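Local structure of epsin-1 (5LOZ) at residues M43-L46 with D47-N51; N51-G54 with K55-R58; N85-I88 with I89-K93; R110-A113 with K114-T117. The protein binds membranes enriched in phosphatidylinositol 3,5- and 4,5-bisphosphate through its ENTH domain, the part described here, and is required for endocytosis and actin localization. One frame throughout, in Å; residues are numbered along the deposited sequence. Where two conformers were deposited one is given.

Contact 1. Residues M43-L46 with D47-N51; sequences MDML and DKRLN
D44 and K48, one turn apart on helix 36-50, form the charged link: NZ of K48 meets OD2 of D44 at 2.7 Å, nearly along that oxygen's C-O bond. The lysine chain is extended beyond CG and lies back over the preceding turn, with its CG 3.5 Å from the carbonyl O of D44, while the carboxylate swings round to meet it because CG of D44 stands anti to its backbone N (chi1 -175°).

M45 supplies the packing contacts. Its chain, bent at chi2 and chi3, folds back until the methyl CE lies 4.0 Å from CD of K48, the two crossing at about a right angle. SD of M45 sits over one face of the R49 guanidinium, 4.4 Å from NE. The polar end of R49 is held from outside: NE bonds T14 and NH2 the carbonyl of R11, tying this helix to the end of helix 5-13.

The backbone supplies four regular i to i+4 bonds, from D47 N to M43 O through L50 N to L46 O. Beyond them the ladder weakens: N51 has left helical geometry and its N makes only weak bonds within this stretch, to D47 O and K48 O. Its side chain takes over: ND2 donates to D47 O at 2.8 Å (N-H...O 164°), approaching from above the carbonyl plane. L46 and L50 pack on helix 57-73, at L70 and at L64 and I67. This is the amphipathic C-terminal end of a helix in the ENTH alpha-alpha superhelix, closed by an asparagine side chain.

Contact 2. Residues N51-G54 with K55-R58; sequences NDKG and KYWR
Y56 packs against D52 and K53 where the loop linking two consecutive helices of the ENTH superhelix, 36-50 and 57-73, turns into the second, with Y56 at the N-cap position. K53 was modelled in two conformers, and its contact with the ring holds for the one described, whose chain lies beside the tyrosine and runs the same way. There CG is wedged between the backbone N and the carbonyl carbon (chi1 68°), which brings it to the ring edge, near the ring plane, 3.5 Å from CD2 of Y56. CD of K53 continues along CE2.

D52 comes to the same ring from another direction. Its OD1 is 3.6 Å from CD2 of Y56, neither squarely over the face nor in the plane, and the carboxylate and ring planes are 43° apart. That oxygen also accepts from the N of K53 at 3.1 Å, using its anti lone pair, whereas OD2 bonds ND1 of H59, whose ring lies nearly parallel to that of Y56. One carboxylate thus links the loop to the first turn of the helix. With an alanine here both acceptors go, which would probably leave H59 ND1 without this mate and the loop at K53 freer to shift.

The turn is closed by Y56 N, which donates to K53 O at 2.8 Å, from above the carbonyl plane and bent (N-H...O 134°). W57 N makes a weak bond to G54 O. The W57 indole turns away toward F95 and H97, yet G54 O still lies at its edge, in the ring plane, 3.5 Å from CD1.

Contact 3. Residues N85-I88 with I89-K93; sequences NLYI and IKTLK
Short helix 86-91 carries this contact, in which Y87 and T91 meet one turn apart on its outer side. CG2 of T91 sits over one face of the phenol ring in a CH-pi contact, 3.6 Å from the ring centroid and 20° off the normal, displaced toward the CE1 and CZ side. Y87 leans its ring forward over the next turn, CG standing opposite the backbone N (chi1 -176°).

The other branch of T91 turns inward to the main chain: OG1 donates to I88 O at 3.1 Å, approaching well to the side of the C=O direction. L92 N adds a weak bond to the same oxygen, and L92 CG presses on it at 3.3 Å. A valine in place of T91 would lose the hydroxyl and is likely to leave I88 O with the weak L92 bond as its remaining grip in this turn.

As an element of the alpha-helical superhelix, the helix sits between two longer ones. I88 and L92 lean on L50 of helix 36-50, and I89 and L92 on helix 106-121. Among the apolar side chains, L86 crosses I89 at about a right angle, its CD2 4.1 Å from I89 CB, and CG1 of I88 lies 4.2 Å from L92 CD1. Regular backbone bonds run from K90 N to L86 O at 2.8 Å and from T91 N to Y87 O.

Contact 4. Residues R110-A113 with K114-T117; sequences RVKA and KELT
V111 and E115 touch on the exposed side of helix 106-121, a helix of the ENTH superhelix whose opposite flank, at A113 and L116, is buried. The packed flank is close: L116 faces L64, I67 and I71 of helix 57-73, and A113 meets L92 and K93. K112 belongs with this flank, since its side chain touches L64 and its NZ bonds T65 OG1 on the same helix. Under these side chains the backbone is regular, with T117 N bonding A113 O at 3.0 Å in a nearly straight line (174°) and L116 N bonding K112 O at the same length.

Toward solvent V111, K114 and E115 are held more loosely. The K114 chain runs extended back along the preceding turn, its CG 3.1 Å from R110 O and its CE 4.1 Å from R110 CB. Its ammonium and the guanidinium of R110 stay apart, NZ to NE 4.7 Å, and R110 is anchored at its far end by a salt bridge to D104 and a bond to the carbonyl of F95.

CG of E115 stands beside the backbone N (chi1 -73°), which lays the extended chain back over V111 O, with CD 4.0 Å from V111 CG1 as the two side chains cross. One water bridges K112 O, to which it donates at 2.8 Å, and OE1 of E115, more weakly.

In the fold
All four contacts lie in the single ENTH domain and follow the chain in numerical order. Contact 1 ends helix 36-50 and shares N51 with contact 2, the link into helix 57-73; their centres are 11 Å apart. Contact 3 lies on helix 86-91: L50 of contact 1 packs on L92, and I88 reaches N51, while the other side of helix 86-91 meets contact 4, on helix 106-121, at a centre distance of 9 Å through I89 with T117 and through K93 O with R110 and K114. Contact 4 does not touch contacts 1 and 2, each about 16 Å from it between centres. Contacts 1, 3 and 4 are thus single-helix stretches, the short helix 86-91 packed between helices 36-50 and 106-121.

Contact 1. Residues M43-L46 with D47-N51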
loop_
_atom_site.group_PDB
_atom_site.type_symbol
_atom_site.label_atom_id
_atom_site.label_comp_id
_atom_site.label_asym_id
_atom_site.label_seq_id
_atom_site.Cartn_x
_atom_site.Cartn_y
_atom_site.Cartn_z
ATOM N N MET A 43 2.136 3.644 -8.191
ATOM C CA MET A 43 0.750 3.840 -7.807
ATOM C C MET A 43 -0.210 3.043 -8.672
ATOM O O MET A 43 -1.172 2.490 -8.168
ATOM C CB MET A 43 0.350 5.334 -7.751
ATOM C CG MET A 43 1.154 6.168 -6.754
ATOM S SD MET A 43 1.675 5.287 -5.241
ATOM C CE MET A 43 0.171 5.341 -4.325
ATOM N N ASP A 44 0.068 2.955 -9.973
ATOM C CA ASP A 44 -0.793 2.185 -10.878
ATOM C C ASP A 44 -0.808 0.667 -10.581
ATOM O O ASP A 44 -1.885 0.048 -10.630
ATOM C CB ASP A 44 -0.433 2.403 -12.331
ATOM C CG ASP A 44 -1.419 1.701 -13.275
ATOM O OD1 ASP A 44 -2.590 2.145 -13.358
ATOM O OD2 ASP A 44 -1.022 0.689 -13.895
ATOM N N MET A 45 0.364 0.093 -10.295
ATOM C CA MET A 45 0.439 -1.335 -9.919
ATOM C C MET A 45 -0.258 -1.569 -8.566
ATOM O O MET A 45 -0.979 -2.518 -8.396
ATOM C CB MET A 45 1.895 -1.799 -9.848
ATOM C CG MET A 45 2.050 -3.312 -9.487
ATOM S SD MET A 45 1.154 -4.471 -10.618
ATOM C CE MET A 45 1.459 -3.648 -12.136
ATOM N N LEU A 46 -0.046 -0.657 -7.622
ATOM C CA LEU A 46 -0.719 -0.708 -6.321
ATOM C C LEU A 46 -2.227 -0.664 -6.469
ATOM O O LEU A 46 -2.944 -1.385 -5.799
ATOM C CB LEU A 46 -0.190 0.452 -5.420
ATOM C CG LEU A 46 0.747 0.253 -4.226
ATOM C CD1 LEU A 46 1.506 -1.079 -4.168
ATOM C CD2 LEU A 46 1.612 1.487 -3.954
ATOM N N ASP A 47 -2.730 0.166 -7.386
ATOM C CA ASP A 47 -4.149 0.211 -7.655
ATOM C C ASP A 47 -4.687 -1.110 -8.218
ATOM O O ASP A 47 -5.742 -1.576 -7.799
ATOM C CB ASP A 47 -4.512 1.356 -8.627
ATOM C CG ASP A 47 -6.049 1.568 -8.749
ATOM O OD1 ASP A 47 -6.783 1.525 -7.710
ATOM O OD2 ASP A 47 -6.511 1.803 -9.881
ATOM N N LYS A 48 -3.968 -1.684 -9.178
ATOM C CA LYS A 48 -4.297 -3.015 -9.685
ATOM C C LYS A 48 -4.343 -4.081 -8.596
ATOM O O LYS A 48 -5.237 -4.891 -8.576
ATOM C CB LYS A 48 -3.328 -3.444 -10.795
ATOM C CG LYS A 48 -3.555 -2.693 -12.110
ATOM C CD LYS A 48 -2.349 -2.750 -13.007
ATOM C CE LYS A 48 -2.636 -2.084 -14.353
ATOM N NZ LYS A 48 -1.348 -1.765 -15.029
ATOM N N ARG A 49 -3.368 -4.087 -7.711
ATOM C CA ARG A 49 -3.279 -5.117 -6.677
ATOM C C ARG A 49 -4.481 -5.016 -5.714
ATOM O O ARG A 49 -5.086 -6.011 -5.350
ATOM C CB ARG A 49 -1.962 -5.006 -5.894
ATOM C CG ARG A 49 -0.704 -5.353 -6.633
ATOM C CD ARG A 49 -0.666 -6.786 -7.055
ATOM N NE ARG A 49 0.672 -7.301 -7.221
ATOM C CZ ARG A 49 1.034 -8.297 -8.012
ATOM N NH1 ARG A 49 0.163 -8.896 -8.809
ATOM N NH2 ARG A 49 2.300 -8.681 -8.021
ATOM N N LEU A 50 -4.817 -3.778 -5.336
ATOM C CA LEU A 50 -5.946 -3.472 -4.447
ATOM C C LEU A 50 -7.271 -3.962 -4.986
ATOM O O LEU A 50 -8.184 -4.274 -4.235
ATOM C CB LEU A 50 -6.053 -1.942 -4.266
ATOM C CG LEU A 50 -5.806 -1.259 -2.939
ATOM C CD1 LEU A 50 -5.110 -2.138 -1.993
ATOM C CD2 LEU A 50 -5.138 0.197 -3.135
ATOM N N ASN A 51 -7.370 -3.993 -6.302
ATOM C CA ASN A 51 -8.574 -4.367 -6.998
ATOM C C ASN A 51 -8.654 -5.842 -7.333
ATOM O O ASN A 51 -9.613 -6.286 -7.943
ATOM C CB ASN A 51 -8.742 -3.520 -8.278
ATOM C CG ASN A 51 -9.331 -2.136 -7.994
ATOM O OD1 ASN A 51 -10.538 -1.993 -7.838
ATOM N ND2 ASN A 51 -8.469 -1.122 -7.908
#

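Contact 2. Residues N51-G54 with K55-R58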
loop_
_atom_site.group_PDB
_atom_site.type_symbol
_atom_site.label_atom_id
_atom_site.label_comp_id
_atom_site.label_asym_id
_atom_site.label_seq_id
_atom_site.Cartn_x
_atom_site.Cartn_y
_atom_site.Cartn_z
ATOM N N ASN A 51 -7.370 -3.993 -6.302
ATOM C CA ASN A 51 -8.574 -4.367 -6.998
ATOM C C ASN A 51 -8.654 -5.842 -7.333
ATOM O O ASN A 51 -9.613 -6.286 -7.943
ATOM C CB ASN A 51 -8.742 -3.520 -8.278
ATOM C CG ASN A 51 -9.331 -2.136 -7.994
ATOM O OD1 ASN A 51 -10.538 -1.993 -7.838
ATOM N ND2 ASN A 51 -8.469 -1.122 -7.908
ATOM N N ASP A 52 -7.695 -6.626 -6.855
ATOM C CA ASP A 52 -7.693 -8.068 -7.115
ATOM C C ASP A 52 -8.790 -8.839 -6.382
ATOM O O ASP A 52 -9.363 -8.377 -5.397
ATOM C CB ASP A 52 -6.353 -8.675 -6.760
ATOM C CG ASP A 52 -5.742 -9.435 -7.908
ATOM O OD1 ASP A 52 -6.495 -10.231 -8.553
ATOM O OD2 ASP A 52 -4.513 -9.226 -8.153
ATOM N N LYS A 53 -9.048 -10.049 -6.869
ATOM C CA LYS A 53 -10.110 -10.889 -6.322
ATOM C C LYS A 53 -9.715 -11.518 -4.980
ATOM O O LYS A 53 -8.539 -11.609 -4.651
ATOM C CB LYS A 53 -10.563 -11.951 -7.343
ATOM C CG LYS A 53 -9.550 -13.035 -7.677
ATOM C CD LYS A 53 -9.899 -13.810 -8.968
ATOM C CE LYS A 53 -11.349 -14.304 -9.013
ATOM N NZ LYS A 53 -12.203 -13.507 -9.969
ATOM N N GLY A 54 -10.712 -11.947 -4.222
ATOM C CA GLY A 54 -10.525 -12.495 -2.886
ATOM C C GLY A 54 -9.479 -13.582 -2.741
ATOM O O GLY A 54 -8.767 -13.632 -1.743
ATOM N N LYS A 55 -9.372 -14.457 -3.732
ATOM C CA LYS A 55 -8.366 -15.510 -3.716
ATOM C C LYS A 55 -6.958 -14.917 -3.589
ATOM O O LYS A 55 -6.083 -15.469 -2.939
ATOM C CB LYS A 55 -8.461 -16.329 -5.015
ATOM C CG LYS A 55 -7.425 -17.391 -5.161
ATOM C CD LYS A 55 -7.579 -18.118 -6.519
ATOM C CE LYS A 55 -6.353 -18.991 -6.849
ATOM N NZ LYS A 55 -6.481 -19.730 -8.161
ATOM N N TYR A 56 -6.757 -13.769 -4.218
ATOM C CA TYR A 56 -5.474 -13.062 -4.157
ATOM C C TYR A 56 -5.481 -11.982 -3.114
ATOM O O TYR A 56 -4.951 -10.902 -3.349
ATOM C CB TYR A 56 -5.161 -12.474 -5.522
ATOM C CG TYR A 56 -5.113 -13.534 -6.580
ATOM C CD1 TYR A 56 -4.052 -14.421 -6.639
ATOM C CD2 TYR A 56 -6.138 -13.676 -7.492
ATOM C CE1 TYR A 56 -4.003 -15.410 -7.589
ATOM C CE2 TYR A 56 -6.090 -14.666 -8.460
ATOM C CZ TYR A 56 -5.012 -15.535 -8.500
ATOM O OH TYR A 56 -4.942 -16.536 -9.449
ATOM N N TRP A 57 -6.054 -12.277 -1.938
ATOM C CA TRP A 57 -6.089 -11.320 -0.867
ATOM C C TRP A 57 -4.692 -10.858 -0.423
ATOM O O TRP A 57 -4.564 -9.758 0.155
ATOM C CB TRP A 57 -6.860 -11.872 0.336
ATOM C CG TRP A 57 -6.235 -13.062 1.031
ATOM C CD1 TRP A 57 -6.485 -14.376 0.765
ATOM C CD2 TRP A 57 -5.270 -13.044 2.078
ATOM N NE1 TRP A 57 -5.731 -15.170 1.586
ATOM C CE2 TRP A 57 -4.968 -14.383 2.395
ATOM C CE3 TRP A 57 -4.618 -12.030 2.789
ATOM C CZ2 TRP A 57 -4.047 -14.725 3.385
ATOM C CZ3 TRP A 57 -3.729 -12.375 3.765
ATOM C CH2 TRP A 57 -3.447 -13.704 4.059
ATOM N N ARG A 58 -3.653 -11.681 -0.639
ATOM C CA ARG A 58 -2.275 -11.273 -0.287
ATOM C C ARG A 58 -1.799 -10.105 -1.142
ATOM O O ARG A 58 -1.076 -9.241 -0.647
ATOM C CB ARG A 58 -1.279 -12.432 -0.304
ATOM C CG ARG A 58 -1.524 -13.487 0.751
ATOM C CD ARG A 58 -0.706 -14.736 0.491
ATOM N NE ARG A 58 -0.938 -15.707 1.581
ATOM C CZ ARG A 58 -1.949 -16.585 1.606
ATOM N NH1 ARG A 58 -2.818 -16.606 0.619
ATOM N NH2 ARG A 58 -2.118 -17.394 2.639
#

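Contact 3. Residues N85-I88 with I89-K93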
loop_
_atom_site.group_PDB
_atom_site.type_symbol
_atom_site.label_atom_id
_atom_site.label_comp_id
_atom_site.label_asym_id
_atom_site.label_seq_id
_atom_site.Cartn_x
_atom_site.Cartn_y
_atom_site.Cartn_z
ATOM N N ASN A 85 -7.999 8.476 -4.483
ATOM C CA ASN A 85 -8.469 7.098 -4.695
ATOM C C ASN A 85 -8.918 6.416 -3.399
ATOM O O ASN A 85 -8.684 5.229 -3.213
ATOM C CB ASN A 85 -7.349 6.292 -5.313
ATOM C CG ASN A 85 -7.074 6.693 -6.738
ATOM O OD1 ASN A 85 -7.784 6.269 -7.660
ATOM N ND2 ASN A 85 -6.058 7.522 -6.938
ATOM N N LEU A 86 -9.531 7.178 -2.487
ATOM C CA LEU A 86 -9.823 6.645 -1.153
ATOM C C LEU A 86 -10.885 5.527 -1.199
ATOM O O LEU A 86 -10.931 4.682 -0.300
ATOM C CB LEU A 86 -10.306 7.760 -0.234
ATOM C CG LEU A 86 -9.824 7.870 1.222
ATOM C CD1 LEU A 86 -10.972 8.461 2.082
ATOM C CD2 LEU A 86 -9.298 6.597 1.794
ATOM N N TYR A 87 -11.749 5.542 -2.217
ATOM C CA TYR A 87 -12.909 4.644 -2.259
ATOM C C TYR A 87 -12.501 3.197 -2.166
ATOM O O TYR A 87 -13.070 2.483 -1.408
ATOM C CB TYR A 87 -13.765 4.842 -3.503
ATOM C CG TYR A 87 -15.025 3.986 -3.510
ATOM C CD1 TYR A 87 -15.078 2.806 -4.225
ATOM C CD2 TYR A 87 -16.133 4.333 -2.747
ATOM C CE1 TYR A 87 -16.219 1.991 -4.217
ATOM C CE2 TYR A 87 -17.298 3.524 -2.733
ATOM C CZ TYR A 87 -17.315 2.354 -3.470
ATOM O OH TYR A 87 -18.449 1.595 -3.482
ATOM N N ILE A 88 -11.522 2.776 -2.963
ATOM C CA ILE A 88 -11.112 1.365 -2.946
ATOM C C ILE A 88 -10.558 0.992 -1.568
ATOM O O ILE A 88 -10.864 -0.071 -1.002
ATOM C CB ILE A 88 -10.066 1.019 -4.030
ATOM C CG1 ILE A 88 -9.734 -0.498 -3.984
ATOM C CG2 ILE A 88 -8.766 1.849 -3.885
ATOM C CD1 ILE A 88 -10.913 -1.470 -3.968
ATOM N N ILE A 89 -9.834 1.925 -0.972
ATOM C CA ILE A 89 -9.302 1.663 0.356
ATOM C C ILE A 89 -10.424 1.505 1.383
ATOM O O ILE A 89 -10.441 0.557 2.208
ATOM C CB ILE A 89 -8.274 2.739 0.768
ATOM C CG1 ILE A 89 -7.068 2.713 -0.211
ATOM C CG2 ILE A 89 -7.815 2.496 2.220
ATOM C CD1 ILE A 89 -6.054 3.890 -0.034
ATOM N N LYS A 90 -11.354 2.451 1.355
ATOM C CA LYS A 90 -12.438 2.465 2.321
ATOM C C LYS A 90 -13.285 1.195 2.176
ATOM O O LYS A 90 -13.560 0.579 3.165
ATOM C CB LYS A 90 -13.291 3.739 2.216
ATOM C CG LYS A 90 -14.491 3.630 1.295
ATOM C CD LYS A 90 -15.732 3.243 2.049
ATOM C CE LYS A 90 -16.949 3.977 1.504
ATOM N NZ LYS A 90 -17.769 4.519 2.620
ATOM N N THR A 91 -13.555 0.723 0.952
ATOM C CA THR A 91 -14.403 -0.471 0.803
ATOM C C THR A 91 -13.727 -1.708 1.398
ATOM O O THR A 91 -14.412 -2.648 1.845
ATOM C CB THR A 91 -14.871 -0.748 -0.627
ATOM O OG1 THR A 91 -13.773 -1.144 -1.457
ATOM C CG2 THR A 91 -15.539 0.464 -1.204
ATOM N N LEU A 92 -12.401 -1.666 1.505
ATOM C CA LEU A 92 -11.620 -2.827 1.939
ATOM C C LEU A 92 -11.652 -2.965 3.459
ATOM O O LEU A 92 -11.233 -3.962 4.003
ATOM C CB LEU A 92 -10.205 -2.772 1.358
ATOM C CG LEU A 92 -10.053 -3.111 -0.144
ATOM C CD1 LEU A 92 -8.641 -2.781 -0.614
ATOM C CD2 LEU A 92 -10.342 -4.593 -0.421
ATOM N N LYS A 93 -12.158 -1.941 4.140
ATOM C CA LYS A 93 -12.366 -2.001 5.573
ATOM C C LYS A 93 -13.338 -3.152 5.922
ATOM O O LYS A 93 -13.333 -3.653 7.031
ATOM C CB LYS A 93 -12.952 -0.691 6.069
ATOM C CG LYS A 93 -11.986 0.473 5.966
ATOM C CD LYS A 93 -12.639 1.802 6.264
ATOM C CE LYS A 93 -13.199 1.821 7.632
ATOM N NZ LYS A 93 -13.652 3.203 8.049
#

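Contact 4. Residues R110-A113 with K114-T117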
loop_
_atom_site.group_PDB
_atom_site.type_symbol
_atom_site.label_atom_id
_atom_site.label_comp_id
_atom_site.label_asym_id
_atom_site.label_seq_id
_atom_site.Cartn_x
_atom_site.Cartn_y
_atom_site.Cartn_z
ATOM N N ARG A 110 -8.805 -6.074 6.302
ATOM C CA ARG A 110 -9.655 -5.124 7.012
ATOM C C ARG A 110 -8.855 -4.237 7.996
ATOM O O ARG A 110 -9.049 -2.995 8.036
ATOM C CB ARG A 110 -10.785 -5.854 7.782
ATOM C CG ARG A 110 -11.818 -6.539 6.882
ATOM C CD ARG A 110 -13.060 -6.856 7.631
ATOM N NE ARG A 110 -12.904 -7.815 8.721
ATOM C CZ ARG A 110 -12.906 -9.151 8.551
ATOM N NH1 ARG A 110 -13.039 -9.663 7.351
ATOM N NH2 ARG A 110 -12.764 -9.971 9.564
ATOM N N VAL A 111 -8.008 -4.865 8.820
ATOM C CA VAL A 111 -7.194 -4.088 9.765
ATOM C C VAL A 111 -6.255 -3.080 9.049
ATOM O O VAL A 111 -6.198 -1.893 9.400
ATOM C CB VAL A 111 -6.433 -4.967 10.723
ATOM C CG1 VAL A 111 -5.451 -4.138 11.533
ATOM C CG2 VAL A 111 -7.414 -5.662 11.677
ATOM N N LYS A 112 -5.567 -3.542 8.030
ATOM C CA LYS A 112 -4.708 -2.637 7.233
ATOM C C LYS A 112 -5.465 -1.469 6.569
ATOM O O LYS A 112 -4.998 -0.316 6.589
ATOM C CB LYS A 112 -3.908 -3.450 6.221
ATOM C CG LYS A 112 -2.809 -4.278 6.888
ATOM C CD LYS A 112 -2.140 -5.210 5.921
ATOM C CE LYS A 112 -1.118 -6.116 6.625
ATOM N NZ LYS A 112 -0.037 -5.329 7.272
ATOM N N ALA A 113 -6.637 -1.762 6.003
ATOM C CA ALA A 113 -7.486 -0.726 5.405
ATOM C C ALA A 113 -7.949 0.226 6.514
ATOM O O ALA A 113 -7.900 1.454 6.340
ATOM C CB ALA A 113 -8.666 -1.327 4.660
ATOM N N LYS A 114 -8.368 -0.310 7.653
ATOM C CA LYS A 114 -8.912 0.535 8.744
ATOM C C LYS A 114 -7.794 1.415 9.315
ATOM O O LYS A 114 -8.044 2.586 9.643
ATOM C CB LYS A 114 -9.529 -0.299 9.841
ATOM C CG LYS A 114 -10.859 -0.952 9.470
ATOM C CD LYS A 114 -11.326 -1.881 10.548
ATOM C CE LYS A 114 -12.381 -2.872 10.055
ATOM N NZ LYS A 114 -12.941 -3.789 11.153
ATOM N N GLU A 115 -6.564 0.883 9.430
ATOM C CA GLU A 115 -5.433 1.680 9.878
ATOM C C GLU A 115 -5.131 2.810 8.930
ATOM O O GLU A 115 -4.895 3.965 9.341
ATOM C CB GLU A 115 -4.177 0.806 10.052
ATOM C CG GLU A 115 -4.234 -0.090 11.257
ATOM C CD GLU A 115 -3.023 -1.003 11.369
ATOM O OE1 GLU A 115 -2.472 -1.432 10.306
ATOM O OE2 GLU A 115 -2.637 -1.302 12.514
ATOM N N LEU A 116 -5.155 2.508 7.649
ATOM C CA LEU A 116 -4.775 3.503 6.622
ATOM C C LEU A 116 -5.773 4.654 6.585
ATOM O O LEU A 116 -5.370 5.828 6.623
ATOM C CB LEU A 116 -4.617 2.819 5.274
ATOM C CG LEU A 116 -4.188 3.557 4.040
ATOM C CD1 LEU A 116 -2.936 4.412 4.266
ATOM C CD2 LEU A 116 -4.002 2.453 2.930
ATOM N N THR A 117 -7.066 4.334 6.585
ATOM C CA THR A 117 -8.102 5.358 6.599
ATOM C C THR A 117 -8.173 6.154 7.889
ATOM O O THR A 117 -8.404 7.390 7.868
ATOM C CB THR A 117 -9.524 4.766 6.272
ATOM O OG1 THR A 117 -9.912 3.845 7.284
ATOM C CG2 THR A 117 -9.516 4.042 4.922
HETATM O O HOH W 1 -2.296 -0.057 7.192
#